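Side-chain contacts in putative methyltransferase (Emericella variicolor, PDB 7DMB), which probably acts as a trans-acting methyltransferase in calbistrin biosynthesis, and is seen here with the demethylated cofactor product S-adenosyl-L-homocysteine bound: residues 126-129 / 130-133; 145-148 / 149-152; 51-55 / 56-60; 132-135 / 136-139. One frame throughout, in Å; residues are numbered along the deposited sequence.

Contact 1 of 4, residues 126-129 / 130-133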
ATOM      1  N   ALA A 126      -1.688 -25.002 -14.191  1.00 15.65           N
ATOM      2  CA  ALA A 126      -2.299 -24.466 -12.979  1.00 17.14           C
ATOM      3  C   ALA A 126      -2.283 -22.938 -12.968  1.00 18.10           C
ATOM      4  O   ALA A 126      -3.286 -22.307 -12.624  1.00 14.46           O
ATOM      5  CB  ALA A 126      -1.585 -25.033 -11.749  1.00 16.50           C
ATOM      6  N   MET A 127      -1.156 -22.322 -13.351  1.00 16.48           N
ATOM      7  CA  MET A 127      -1.104 -20.867 -13.393  1.00 16.61           C
ATOM      8  C   MET A 127      -2.156 -20.304 -14.347  1.00 18.02           C
ATOM      9  O   MET A 127      -2.843 -19.328 -14.025  1.00 18.95           O
ATOM     10  CB  MET A 127       0.302 -20.396 -13.788  1.00 19.89           C
ATOM     11  CG  MET A 127       1.370 -20.501 -12.673  1.00 16.13           C
ATOM     12  SD  MET A 127       3.059 -20.653 -13.335  1.00 21.73           S
ATOM     13  CE  MET A 127       3.401 -18.952 -13.730  1.00 21.00           C
ATOM     14  N   ASN A 128      -2.344 -20.940 -15.504  1.00 19.00           N
ATOM     15  CA  ASN A 128      -3.297 -20.389 -16.462  1.00 21.65           C
ATOM     16  C   ASN A 128      -4.741 -20.633 -16.044  1.00 22.08           C
ATOM     17  O   ASN A 128      -5.620 -19.814 -16.358  1.00 22.06           O
ATOM     18  CB  ASN A 128      -3.006 -20.945 -17.850  1.00 22.62           C
ATOM     19  CG  ASN A 128      -1.755 -20.327 -18.447  1.00 26.07           C
ATOM     20  OD1 ASN A 128      -1.503 -19.137 -18.259  1.00 27.41           O
ATOM     21  ND2 ASN A 128      -0.956 -21.127 -19.139  1.00 21.47           N
ATOM     22  N   GLU A 129      -4.995 -21.731 -15.330  1.00 16.68           N
ATOM     23  CA  GLU A 129      -6.302 -21.950 -14.723  1.00 23.04           C
ATOM     24  C   GLU A 129      -6.626 -20.880 -13.682  1.00 20.15           C
ATOM     25  O   GLU A 129      -7.795 -20.511 -13.515  1.00 16.59           O
ATOM     26  CB  GLU A 129      -6.351 -23.336 -14.075  1.00 22.86           C
ATOM     27  CG  GLU A 129      -7.036 -24.416 -14.895  1.00 30.82           C
ATOM     28  CD  GLU A 129      -6.399 -25.797 -14.719  1.00 33.07           C
ATOM     29  OE1 GLU A 129      -5.853 -26.088 -13.621  1.00 31.84           O
ATOM     30  OE2 GLU A 129      -6.439 -26.585 -15.690  1.00 28.44           O
ATOM     31  N   MET A 130      -5.622 -20.391 -12.952  1.00 18.73           N
ATOM     32  CA  MET A 130      -5.898 -19.384 -11.933  1.00 17.74           C
ATOM     33  C   MET A 130      -6.187 -18.025 -12.570  1.00 18.51           C
ATOM     34  O   MET A 130      -7.104 -17.312 -12.138  1.00 17.16           O
ATOM     35  CB  MET A 130      -4.736 -19.315 -10.953  1.00 17.91           C
ATOM     36  CG  MET A 130      -4.561 -20.617 -10.166  1.00 21.91           C
ATOM     37  SD  MET A 130      -3.594 -20.385  -8.666  1.00 26.94           S
ATOM     38  CE  MET A 130      -4.392 -18.922  -8.032  1.00 24.74           C
ATOM     39  N   ARG A 131      -5.448 -17.676 -13.626  1.00 14.50           N
ATOM     40  CA  ARG A 131      -5.758 -16.473 -14.392  1.00 16.27           C
ATOM     41  C   ARG A 131      -7.163 -16.538 -14.968  1.00 22.88           C
ATOM     42  O   ARG A 131      -7.947 -15.589 -14.835  1.00 19.54           O
ATOM     43  CB  ARG A 131      -4.734 -16.292 -15.504  1.00 11.86           C
ATOM     44  CG  ARG A 131      -3.325 -16.214 -14.974  1.00 14.70           C
ATOM     45  CD  ARG A 131      -2.319 -16.343 -16.086  1.00 17.55           C
ATOM     46  NE  ARG A 131      -2.308 -15.155 -16.942  1.00 16.59           N
ATOM     47  CZ  ARG A 131      -1.988 -15.179 -18.230  1.00 16.98           C
ATOM     48  NH1 ARG A 131      -1.666 -16.331 -18.806  1.00 16.21           N
ATOM     49  NH2 ARG A 131      -1.983 -14.057 -18.937  1.00 16.80           N
ATOM     50  N   GLU A 132      -7.503 -17.662 -15.606  1.00 17.20           N
ATOM     51  CA  GLU A 132      -8.811 -17.795 -16.227  1.00 19.77           C
ATOM     52  C   GLU A 132      -9.920 -17.681 -15.191  1.00 22.40           C
ATOM     53  O   GLU A 132     -10.963 -17.067 -15.455  1.00 24.45           O
ATOM     54  CB  GLU A 132      -8.902 -19.127 -16.977  1.00 26.31           C
ATOM     55  CG  GLU A 132      -9.929 -19.154 -18.086  1.00 26.72           C
ATOM     56  CD  GLU A 132     -11.365 -19.033 -17.578  1.00 29.35           C
ATOM     57  OE1 GLU A 132     -11.698 -19.655 -16.546  1.00 32.81           O
ATOM     58  OE2 GLU A 132     -12.159 -18.313 -18.216  1.00 38.04           O
ATOM     59  N   ARG A 133      -9.712 -18.271 -14.010  1.00 21.23           N
ATOM     60  CA  ARG A 133     -10.702 -18.193 -12.943  1.00 21.33           C
ATOM     61  C   ARG A 133     -11.043 -16.747 -12.543  1.00 28.44           C
ATOM     62  O   ARG A 133     -12.206 -16.440 -12.253  1.00 25.13           O
ATOM     63  CB  ARG A 133     -10.184 -18.967 -11.729  1.00 26.37           C
ATOM     64  CG  ARG A 133     -11.245 -19.650 -10.892  1.00 30.93           C
ATOM     65  CD  ARG A 133     -10.628 -20.769 -10.067  1.00 32.90           C
ATOM     66  NE  ARG A 133      -9.787 -20.284  -8.971  1.00 42.41           N
ATOM     67  CZ  ARG A 133     -10.045 -20.492  -7.684  1.00 42.35           C
ATOM     68  NH1 ARG A 133     -11.124 -21.181  -7.336  1.00 44.76           N
ATOM     69  NH2 ARG A 133      -9.229 -20.031  -6.750  1.00 44.44           N
TER
HETATM   70  O   HOH W   1     -10.344 -22.012 -14.521  1.00 31.72           O
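With CG of both N128 and R131 beside the backbone N, the two side chains lie side by side and point the same way, and a bend at chi3 of R131 (71°) turns the end of the arginine back to the amide. This is an i to i+3 pairing on the alpha-helix 120-134, where residues one turn apart share a face. The short asparagine offers its oxygen close to the backbone, and the longer arginine has the length to reach it. R131 NH1 donates to N128 OD1 over 2.9 Å, though at 147° the bond is clearly bent. The two planes are turned by 50°, yet OD1 still lies at the guanidinium edge. The other terminal nitrogen, NH2, forms a salt bridge with E144 on helix 140-157, and the guanidinium also makes a cation-pi contact with W147. On another side of helix 120-134, the flexible, apolar thioether chain of M130 is buried against M61 and R64 of helix 56-79. E132 and E129 face solvent, and one water bridges them: it donates to E129 O over 3.1 Å and, weakly, to E132 OE1 over 3.4 Å.

Contact 2 of 4, residues 145-148 / 149-152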
ATOM      1  N   GLY A 145      -0.722 -10.104 -12.062  1.00 15.66           N
ATOM      2  CA  GLY A 145       0.500  -9.421 -11.705  1.00 10.63           C
ATOM      3  C   GLY A 145       1.666 -10.377 -11.548  1.00 11.71           C
ATOM      4  O   GLY A 145       2.688 -10.266 -12.232  1.00 10.84           O
ATOM      5  N   PRO A 146       1.544 -11.329 -10.628  1.00 12.04           N
ATOM      6  CA  PRO A 146       2.644 -12.304 -10.467  1.00 12.81           C
ATOM      7  C   PRO A 146       2.940 -13.089 -11.744  1.00 10.20           C
ATOM      8  O   PRO A 146       4.114 -13.332 -12.060  1.00 11.59           O
ATOM      9  CB  PRO A 146       2.161 -13.209  -9.318  1.00 11.87           C
ATOM     10  CG  PRO A 146       0.702 -12.883  -9.131  1.00 13.76           C
ATOM     11  CD  PRO A 146       0.491 -11.483  -9.611  1.00  9.60           C
ATOM     12  N   TRP A 147       1.908 -13.450 -12.510  1.00 10.40           N
ATOM     13  CA  TRP A 147       2.132 -14.116 -13.789  1.00 13.04           C
ATOM     14  C   TRP A 147       3.050 -13.285 -14.682  1.00 14.26           C
ATOM     15  O   TRP A 147       4.016 -13.805 -15.266  1.00 13.44           O
ATOM     16  CB  TRP A 147       0.803 -14.389 -14.501  1.00 13.80           C
ATOM     17  CG  TRP A 147       1.036 -14.620 -15.959  1.00 16.15           C
ATOM     18  CD1 TRP A 147       0.988 -13.689 -16.966  1.00 15.25           C
ATOM     19  CD2 TRP A 147       1.444 -15.844 -16.563  1.00 13.75           C
ATOM     20  NE1 TRP A 147       1.326 -14.278 -18.158  1.00 17.31           N
ATOM     21  CE2 TRP A 147       1.604 -15.600 -17.939  1.00 18.22           C
ATOM     22  CE3 TRP A 147       1.683 -17.133 -16.072  1.00 15.33           C
ATOM     23  CZ2 TRP A 147       1.977 -16.602 -18.835  1.00 20.42           C
ATOM     24  CZ3 TRP A 147       2.062 -18.131 -16.966  1.00 18.65           C
ATOM     25  CH2 TRP A 147       2.202 -17.859 -18.328  1.00 16.56           C
ATOM     26  N   ARG A 148       2.771 -11.981 -14.778  1.00  9.51           N
ATOM     27  CA  ARG A 148       3.604 -11.089 -15.590  1.00 14.23           C
ATOM     28  C   ARG A 148       5.033 -10.988 -15.059  1.00 15.48           C
ATOM     29  O   ARG A 148       5.976 -10.833 -15.846  1.00 13.98           O
ATOM     30  CB  ARG A 148       3.004  -9.681 -15.646  1.00 15.31           C
ATOM     31  CG  ARG A 148       1.738  -9.502 -16.463  1.00 10.31           C
ATOM     32  CD  ARG A 148       1.414  -8.000 -16.524  1.00 15.14           C
ATOM     33  NE  ARG A 148       0.125  -7.754 -17.153  1.00 14.99           N
ATOM     34  CZ  ARG A 148      -0.444  -6.565 -17.287  1.00 13.95           C
ATOM     35  NH1 ARG A 148       0.147  -5.475 -16.820  1.00 11.16           N
ATOM     36  NH2 ARG A 148      -1.620  -6.480 -17.893  1.00 19.89           N
ATOM     37  N   VAL A 149       5.211 -11.014 -13.736  1.00 14.32           N
ATOM     38  CA  VAL A 149       6.560 -10.978 -13.184  1.00 15.10           C
ATOM     39  C   VAL A 149       7.331 -12.216 -13.622  1.00 11.86           C
ATOM     40  O   VAL A 149       8.466 -12.132 -14.107  1.00 15.41           O
ATOM     41  CB  VAL A 149       6.506 -10.854 -11.652  1.00 13.65           C
ATOM     42  CG1 VAL A 149       7.841 -11.292 -11.045  1.00 10.01           C
ATOM     43  CG2 VAL A 149       6.137  -9.427 -11.254  1.00  9.98           C
ATOM     44  N   TYR A 150       6.716 -13.384 -13.459  1.00 14.12           N
ATOM     45  CA  TYR A 150       7.295 -14.619 -13.981  1.00 16.85           C
ATOM     46  C   TYR A 150       7.576 -14.497 -15.473  1.00 15.38           C
ATOM     47  O   TYR A 150       8.669 -14.827 -15.945  1.00 13.61           O
ATOM     48  CB  TYR A 150       6.346 -15.792 -13.737  1.00 13.56           C
ATOM     49  CG  TYR A 150       6.422 -16.806 -14.857  1.00 18.52           C
ATOM     50  CD1 TYR A 150       7.514 -17.670 -14.952  1.00 17.67           C
ATOM     51  CD2 TYR A 150       5.439 -16.883 -15.835  1.00 17.15           C
ATOM     52  CE1 TYR A 150       7.621 -18.577 -15.966  1.00 19.15           C
ATOM     53  CE2 TYR A 150       5.544 -17.792 -16.859  1.00 19.54           C
ATOM     54  CZ  TYR A 150       6.641 -18.642 -16.913  1.00 22.64           C
ATOM     55  OH  TYR A 150       6.784 -19.571 -17.923  1.00 25.26           O
ATOM     56  N   ASP A 151       6.593 -14.008 -16.220  1.00 12.82           N
ATOM     57  CA  ASP A 151       6.618 -14.053 -17.672  1.00 15.57           C
ATOM     58  C   ASP A 151       7.625 -13.081 -18.272  1.00 18.11           C
ATOM     59  O   ASP A 151       7.971 -13.221 -19.446  1.00 23.60           O
ATOM     60  CB  ASP A 151       5.207 -13.762 -18.194  1.00 17.30           C
ATOM     61  CG  ASP A 151       5.043 -14.089 -19.653  1.00 19.98           C
ATOM     62  OD1 ASP A 151       5.452 -15.187 -20.092  1.00 20.66           O
ATOM     63  OD2 ASP A 151       4.512 -13.225 -20.367  1.00 20.32           O
ATOM     64  N   ASN A 152       8.111 -12.109 -17.498  1.00 16.20           N
ATOM     65  CA  ASN A 152       9.025 -11.096 -18.016  1.00 16.18           C
ATOM     66  C   ASN A 152      10.345 -11.040 -17.261  1.00 14.20           C
ATOM     67  O   ASN A 152      11.160 -10.159 -17.543  1.00 13.48           O
ATOM     68  CB  ASN A 152       8.379  -9.706 -17.966  1.00 17.16           C
ATOM     69  CG  ASN A 152       7.203  -9.582 -18.874  1.00 16.50           C
ATOM     70  OD1 ASN A 152       7.350  -9.253 -20.056  1.00 16.15           O
ATOM     71  ND2 ASN A 152       6.012  -9.834 -18.334  1.00 14.06           N
TER
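W147 offers one face of its indole to two residues of the next helical turn. Y150 lies alongside it, its CE2 3.5 Å from W147 CZ3, with the six-membered rings inclined at 57° in an oblique aromatic pair. Toward the pyrrole half, D151 CB makes a CH-pi contact, 4.2 Å from the centroid of the five-membered ring, and the carboxylate is turned only 22° from the indole plane. The tryptophan reaches over this turn because its CG stands anti to the backbone N, which directs the ring along the helix. Beneath the rings, D151 N bonds W147 O over 2.8 Å, keeping the i, i+4 spacing. At the end of the stretch N152 folds its amide back: ND2 donates almost straight (168°) to R148 O over 2.7 Å, while its own backbone N reaches that oxygen weakly. Further out, the extended R148 side chain gives NH1 to K169 O, and P146, whose nitrogen has no hydrogen to donate, kinks helix 140-157 and packs on F322 and M323 of helix 319-324. An amide side chain thus takes over most of the bonding to a carbonyl that the backbone meets poorly, and the broad indole face suits both a ring and a methylene.

Contact 3 of 4, residues 51-55 / 56-60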
ATOM      1  N   PRO A  51     -11.977  -4.238   8.496  1.00 19.16           N
ATOM      2  CA  PRO A  51     -11.998  -4.994   7.236  1.00 18.48           C
ATOM      3  C   PRO A  51     -13.360  -4.903   6.565  1.00 16.55           C
ATOM      4  O   PRO A  51     -14.398  -4.790   7.224  1.00 19.89           O
ATOM      5  CB  PRO A  51     -11.687  -6.434   7.672  1.00 18.72           C
ATOM      6  CG  PRO A  51     -11.013  -6.309   9.019  1.00 16.35           C
ATOM      7  CD  PRO A  51     -11.677  -5.109   9.651  1.00 20.66           C
ATOM      8  N   THR A  52     -13.349  -4.938   5.232  1.00 13.48           N
ATOM      9  CA  THR A  52     -14.605  -4.974   4.499  1.00 16.28           C
ATOM     10  C   THR A  52     -15.196  -6.378   4.415  1.00 21.00           C
ATOM     11  O   THR A  52     -16.410  -6.511   4.231  1.00 18.72           O
ATOM     12  CB  THR A  52     -14.423  -4.394   3.090  1.00 20.85           C
ATOM     13  OG1 THR A  52     -13.615  -5.260   2.292  1.00 21.20           O
ATOM     14  CG2 THR A  52     -13.760  -3.031   3.157  1.00 16.14           C
ATOM     15  N   ARG A  53     -14.382  -7.421   4.577  1.00 20.54           N
ATOM     16  CA  ARG A  53     -14.850  -8.792   4.391  1.00 20.17           C
ATOM     17  C   ARG A  53     -13.798  -9.756   4.931  1.00 24.31           C
ATOM     18  O   ARG A  53     -12.659  -9.370   5.227  1.00 21.71           O
ATOM     19  CB  ARG A  53     -15.141  -9.078   2.914  1.00 19.35           C
ATOM     20  CG  ARG A  53     -13.888  -8.948   2.063  1.00 20.89           C
ATOM     21  CD  ARG A  53     -14.065  -9.358   0.619  1.00 23.47           C
ATOM     22  NE  ARG A  53     -12.809  -9.160  -0.099  1.00 19.41           N
ATOM     23  CZ  ARG A  53     -12.411  -7.977  -0.558  1.00 21.93           C
ATOM     24  NH1 ARG A  53     -13.185  -6.902  -0.371  1.00 16.63           N
ATOM     25  NH2 ARG A  53     -11.250  -7.869  -1.196  1.00 15.83           N
ATOM     26  N   GLU A  54     -14.211 -11.018   5.083  1.00 24.98           N
ATOM     27  CA  GLU A  54     -13.267 -12.106   5.313  1.00 25.85           C
ATOM     28  C   GLU A  54     -12.500 -12.353   4.024  1.00 21.85           C
ATOM     29  O   GLU A  54     -13.087 -12.396   2.944  1.00 25.05           O
ATOM     30  CB  GLU A  54     -13.999 -13.374   5.754  1.00 25.55           C
ATOM     31  CG  GLU A  54     -13.196 -14.281   6.667  1.00 31.82           C
ATOM     32  CD  GLU A  54     -12.359 -15.309   5.900  1.00 39.24           C
ATOM     33  OE1 GLU A  54     -11.651 -16.112   6.550  1.00 40.69           O
ATOM     34  OE2 GLU A  54     -12.405 -15.319   4.646  1.00 39.06           O
ATOM     35  N   SER A  55     -11.186 -12.490   4.120  1.00 19.86           N
ATOM     36  CA  SER A  55     -10.373 -12.479   2.912  1.00 20.44           C
ATOM     37  C   SER A  55      -9.385 -13.636   2.830  1.00 18.87           C
ATOM     38  O   SER A  55      -8.515 -13.622   1.954  1.00 18.77           O
ATOM     39  CB  SER A  55      -9.629 -11.148   2.804  1.00 15.23           C
ATOM     40  OG  SER A  55      -8.648 -11.042   3.811  1.00 17.97           O
ATOM     41  N   GLN A  56      -9.502 -14.636   3.704  1.00 18.72           N
ATOM     42  CA  GLN A  56      -8.541 -15.731   3.717  1.00 26.29           C
ATOM     43  C   GLN A  56      -8.548 -16.527   2.415  1.00 19.58           C
ATOM     44  O   GLN A  56      -7.495 -17.002   1.984  1.00 17.27           O
ATOM     45  CB  GLN A  56      -8.814 -16.641   4.913  1.00 25.13           C
ATOM     46  CG  GLN A  56      -8.590 -15.929   6.262  1.00 29.95           C
ATOM     47  CD  GLN A  56      -7.175 -15.374   6.424  1.00 29.47           C
ATOM     48  OE1 GLN A  56      -6.988 -14.184   6.714  1.00 29.04           O
ATOM     49  NE2 GLN A  56      -6.172 -16.236   6.248  1.00 22.46           N
ATOM     50  N   SER A  57      -9.706 -16.676   1.772  1.00 19.01           N
ATOM     51  CA  SER A  57      -9.759 -17.420   0.518  1.00 22.74           C
ATOM     52  C   SER A  57      -8.958 -16.723  -0.576  1.00 21.26           C
ATOM     53  O   SER A  57      -8.113 -17.346  -1.230  1.00 15.29           O
ATOM     54  CB  SER A  57     -11.208 -17.611   0.070  1.00 22.22           C
ATOM     55  OG  SER A  57     -11.797 -18.699   0.746  1.00 24.11           O
ATOM     56  N   GLU A  58      -9.225 -15.434  -0.812  1.00 17.67           N
ATOM     57  CA  GLU A  58      -8.515 -14.748  -1.888  1.00 18.15           C
ATOM     58  C   GLU A  58      -7.030 -14.605  -1.575  1.00 16.17           C
ATOM     59  O   GLU A  58      -6.206 -14.661  -2.493  1.00 15.86           O
ATOM     60  CB  GLU A  58      -9.142 -13.377  -2.165  1.00 20.22           C
ATOM     61  CG  GLU A  58      -9.051 -12.360  -1.034  1.00 16.13           C
ATOM     62  CD  GLU A  58     -10.023 -11.192  -1.247  1.00 16.64           C
ATOM     63  OE1 GLU A  58     -11.218 -11.370  -0.980  1.00 20.31           O
ATOM     64  OE2 GLU A  58      -9.596 -10.106  -1.692  1.00 17.81           O
ATOM     65  N   GLN A  59      -6.678 -14.438  -0.289  1.00 14.31           N
ATOM     66  CA  GLN A  59      -5.275 -14.362   0.127  1.00 18.23           C
ATOM     67  C   GLN A  59      -4.536 -15.668  -0.129  1.00 13.31           C
ATOM     68  O   GLN A  59      -3.344 -15.659  -0.462  1.00 15.61           O
ATOM     69  CB  GLN A  59      -5.173 -14.015   1.615  1.00 14.92           C
ATOM     70  CG  GLN A  59      -5.452 -12.559   1.982  1.00 17.28           C
ATOM     71  CD  GLN A  59      -5.031 -12.251   3.406  1.00 12.86           C
ATOM     72  OE1 GLN A  59      -3.943 -12.612   3.820  1.00 15.78           O
ATOM     73  NE2 GLN A  59      -5.889 -11.576   4.156  1.00 16.39           N
ATOM     74  N   GLU A  60      -5.202 -16.799   0.085  1.00 16.31           N
ATOM     75  CA  GLU A  60      -4.601 -18.097  -0.217  1.00 16.08           C
ATOM     76  C   GLU A  60      -4.586 -18.378  -1.710  1.00 14.69           C
ATOM     77  O   GLU A  60      -3.685 -19.072  -2.196  1.00 12.81           O
ATOM     78  CB  GLU A  60      -5.343 -19.211   0.516  1.00 14.63           C
ATOM     79  CG  GLU A  60      -5.125 -19.177   2.015  1.00 18.31           C
ATOM     80  CD  GLU A  60      -6.259 -19.800   2.791  1.00 25.32           C
ATOM     81  OE1 GLU A  60      -7.082 -20.511   2.178  1.00 22.39           O
ATOM     82  OE2 GLU A  60      -6.324 -19.571   4.019  1.00 31.31           O
TER
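R53 reaches across the start of helix 56-79 to E58. Its extended chain presents the guanidinium side-on, NE bonding E58 OE1 over 2.9 Å and NH2 bonding E58 OE2 over 2.8 Å, nearly straight at 176°. Both oxygens are met on their syn sides, and the planes are only 19° apart, which makes a bidentate salt bridge that fixes the rotation of both groups. Next in sequence, E54 bends at chi2 and curls toward the helix start, where its OE2 accepts Q56 N over 3.1 Å from above the carboxylate plane. A negative side chain suits this place, since the first backbone N-H groups of a helix lack carbonyl partners. S55 occupies the N-cap position but does not cap with its hydroxyl. Instead S55 OG, between backbone N and carbonyl carbon (chi1 68°), accepts Q59 NE2 over 2.8 Å, while S55 O takes Q59 N. Serine is small enough for that buried spot, and Q59 NE2 also serves F372 O. The E58 carboxylate has two further partners, W179 NE1 and Y138 OH. Buried but gripped by the arginine and these groups, it probably stays ionised, and the pair ties the loop entering the helix to its first turn.

Contact 4 of 4, residues 132-135 / 136-139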
ATOM      1  N   GLU A 132      -7.503 -17.662 -15.606  1.00 17.20           N
ATOM      2  CA  GLU A 132      -8.811 -17.795 -16.227  1.00 19.77           C
ATOM      3  C   GLU A 132      -9.920 -17.681 -15.191  1.00 22.40           C
ATOM      4  O   GLU A 132     -10.963 -17.067 -15.455  1.00 24.45           O
ATOM      5  CB  GLU A 132      -8.902 -19.127 -16.977  1.00 26.31           C
ATOM      6  CG  GLU A 132      -9.929 -19.154 -18.086  1.00 26.72           C
ATOM      7  CD  GLU A 132     -11.365 -19.033 -17.578  1.00 29.35           C
ATOM      8  OE1 GLU A 132     -11.698 -19.655 -16.546  1.00 32.81           O
ATOM      9  OE2 GLU A 132     -12.159 -18.313 -18.216  1.00 38.04           O
ATOM     10  N   ARG A 133      -9.712 -18.271 -14.010  1.00 21.23           N
ATOM     11  CA  ARG A 133     -10.702 -18.193 -12.943  1.00 21.33           C
ATOM     12  C   ARG A 133     -11.043 -16.747 -12.543  1.00 28.44           C
ATOM     13  O   ARG A 133     -12.206 -16.440 -12.253  1.00 25.13           O
ATOM     14  CB  ARG A 133     -10.184 -18.967 -11.729  1.00 26.37           C
ATOM     15  CG  ARG A 133     -11.245 -19.650 -10.892  1.00 30.93           C
ATOM     16  CD  ARG A 133     -10.628 -20.769 -10.067  1.00 32.90           C
ATOM     17  NE  ARG A 133      -9.787 -20.284  -8.971  1.00 42.41           N
ATOM     18  CZ  ARG A 133     -10.045 -20.492  -7.684  1.00 42.35           C
ATOM     19  NH1 ARG A 133     -11.124 -21.181  -7.336  1.00 44.76           N
ATOM     20  NH2 ARG A 133      -9.229 -20.031  -6.750  1.00 44.44           N
ATOM     21  N   VAL A 134     -10.048 -15.850 -12.512  1.00 22.68           N
ATOM     22  CA  VAL A 134     -10.229 -14.519 -11.942  1.00 21.60           C
ATOM     23  C   VAL A 134     -10.421 -13.442 -12.998  1.00 22.88           C
ATOM     24  O   VAL A 134     -10.621 -12.263 -12.648  1.00 20.65           O
ATOM     25  CB  VAL A 134      -9.060 -14.141 -11.016  1.00 20.07           C
ATOM     26  CG1 VAL A 134      -8.910 -15.157  -9.910  1.00 23.77           C
ATOM     27  CG2 VAL A 134      -7.771 -14.028 -11.805  1.00 18.26           C
ATOM     28  N   LYS A 135     -10.353 -13.801 -14.274  1.00 19.74           N
ATOM     29  CA  LYS A 135     -10.636 -12.855 -15.340  1.00 24.61           C
ATOM     30  C   LYS A 135     -12.014 -12.222 -15.136  1.00 27.40           C
ATOM     31  O   LYS A 135     -12.985 -12.909 -14.806  1.00 25.39           O
ATOM     32  CB  LYS A 135     -10.563 -13.579 -16.690  1.00 25.54           C
ATOM     33  CG  LYS A 135     -10.960 -12.745 -17.883  1.00 34.67           C
ATOM     34  CD  LYS A 135     -10.664 -13.480 -19.193  1.00 39.14           C
ATOM     35  CE  LYS A 135     -11.449 -12.850 -20.346  1.00 47.83           C
ATOM     36  NZ  LYS A 135     -12.072 -13.854 -21.261  1.00 47.22           N
ATOM     37  N   ASP A 136     -12.088 -10.902 -15.318  1.00 22.74           N
ATOM     38  CA  ASP A 136     -13.321 -10.122 -15.177  1.00 29.22           C
ATOM     39  C   ASP A 136     -13.810 -10.052 -13.732  1.00 26.40           C
ATOM     40  O   ASP A 136     -14.999  -9.812 -13.481  1.00 26.23           O
ATOM     41  CB  ASP A 136     -14.449 -10.659 -16.072  1.00 27.02           C
ATOM     42  CG  ASP A 136     -14.089 -10.667 -17.548  1.00 28.14           C
ATOM     43  OD1 ASP A 136     -13.397  -9.744 -18.030  1.00 35.88           O
ATOM     44  OD2 ASP A 136     -14.524 -11.603 -18.241  1.00 32.76           O
ATOM     45  N   THR A 137     -12.927 -10.260 -12.769  1.00 25.58           N
ATOM     46  CA  THR A 137     -13.233 -10.047 -11.366  1.00 18.28           C
ATOM     47  C   THR A 137     -12.219  -9.069 -10.789  1.00 19.82           C
ATOM     48  O   THR A 137     -11.159  -8.822 -11.381  1.00 19.05           O
ATOM     49  CB  THR A 137     -13.191 -11.357 -10.570  1.00 21.07           C
ATOM     50  OG1 THR A 137     -11.820 -11.769 -10.413  1.00 19.22           O
ATOM     51  CG2 THR A 137     -13.987 -12.468 -11.286  1.00 19.26           C
ATOM     52  N   TYR A 138     -12.547  -8.543  -9.602  1.00 17.68           N
ATOM     53  CA  TYR A 138     -11.638  -7.655  -8.881  1.00 17.35           C
ATOM     54  C   TYR A 138     -10.290  -8.308  -8.567  1.00 21.03           C
ATOM     55  O   TYR A 138      -9.321  -7.585  -8.310  1.00 20.59           O
ATOM     56  CB  TYR A 138     -12.293  -7.169  -7.578  1.00 19.18           C
ATOM     57  CG  TYR A 138     -12.412  -8.212  -6.475  1.00 22.40           C
ATOM     58  CD1 TYR A 138     -11.585  -8.175  -5.351  1.00 23.09           C
ATOM     59  CD2 TYR A 138     -13.368  -9.224  -6.543  1.00 25.32           C
ATOM     60  CE1 TYR A 138     -11.699  -9.124  -4.329  1.00 20.38           C
ATOM     61  CE2 TYR A 138     -13.487 -10.179  -5.529  1.00 23.32           C
ATOM     62  CZ  TYR A 138     -12.653 -10.125  -4.429  1.00 25.63           C
ATOM     63  OH  TYR A 138     -12.768 -11.085  -3.433  1.00 21.07           O
ATOM     64  N   LEU A 139     -10.205  -9.646  -8.580  1.00 16.28           N
ATOM     65  CA  LEU A 139      -8.973 -10.375  -8.285  1.00 16.11           C
ATOM     66  C   LEU A 139      -8.049 -10.503  -9.488  1.00 15.83           C
ATOM     67  O   LEU A 139      -6.928 -10.992  -9.332  1.00 14.76           O
ATOM     68  CB  LEU A 139      -9.296 -11.782  -7.776  1.00 15.93           C
ATOM     69  CG  LEU A 139      -9.896 -11.915  -6.379  1.00 21.95           C
ATOM     70  CD1 LEU A 139     -10.050 -13.387  -5.983  1.00 27.76           C
ATOM     71  CD2 LEU A 139      -9.028 -11.186  -5.363  1.00 21.36           C
TER
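The peptide carbonyl of V134 is approached by T137 with two groups from the same face of its plane. T137 N sits 39° above that plane at 3.1 Å from V134 O, and T137 OG1 donates to the same oxygen at a shorter 2.6 Å. The Y138 ring has L139 CG over one face, 3.8 Å above the plane and offset toward the rim, and both residues also touch W179 of helix 172-181. The D136 carboxylate lies alongside the K135 chain, with D136 OD2 3.8 Å from K135 CG. K135 NZ stays 4.5 Å from D136 OD2, too far for a salt bridge, so the attraction is loose, as suits two solvent-facing charges.

The hydroxyl is the pivot of the turn. Standing between the backbone N and carbonyl carbon of T137 (chi1 73°), it can donate to V134 O while T137 OG1 also accepts from L139 N at 3.2 Å. Threonine fits because one short hydroxyl serves both bonds, whereas its methyl CG2 lies near both V134 O and K135 O. D136 takes up left-handed backbone angles (phi 68°), which the third position of this turn demands. Apolar V134 and L139 close the inner side, crossing at about a right angle with V134 CG1 4.0 Å from L139 CB; both also pack on M61 of helix 56-79.

Together these features form a type II beta turn from V134 to T137, reinforced by an ST turn whose capping bond leads toward helix 140-157: a tight connection between helices 120-134 and 140-157.

Contacts 1 and 4 share helix 120-134, their centres 9 Å apart, and the turn of contact 4 carries the chain to helix 140-157, where contact 2 lies. The two helices pack directly: M127 CE of contact 1 is 3.4 Å from W147 CE3 of contact 2, whose centre is 13 Å away. Contact 3, at the start of helix 56-79, reaches contact 4 through E58 OE1 and Y138 OH, 2.9 Å apart, although the centres are 15 Å apart. All four thus knit together a helical region beside the cofactor-binding fold. Contact 2 comes nearest to a known site: the R148 side chain is about 12 Å from that of T209, which binds S-adenosyl-L-homocysteine.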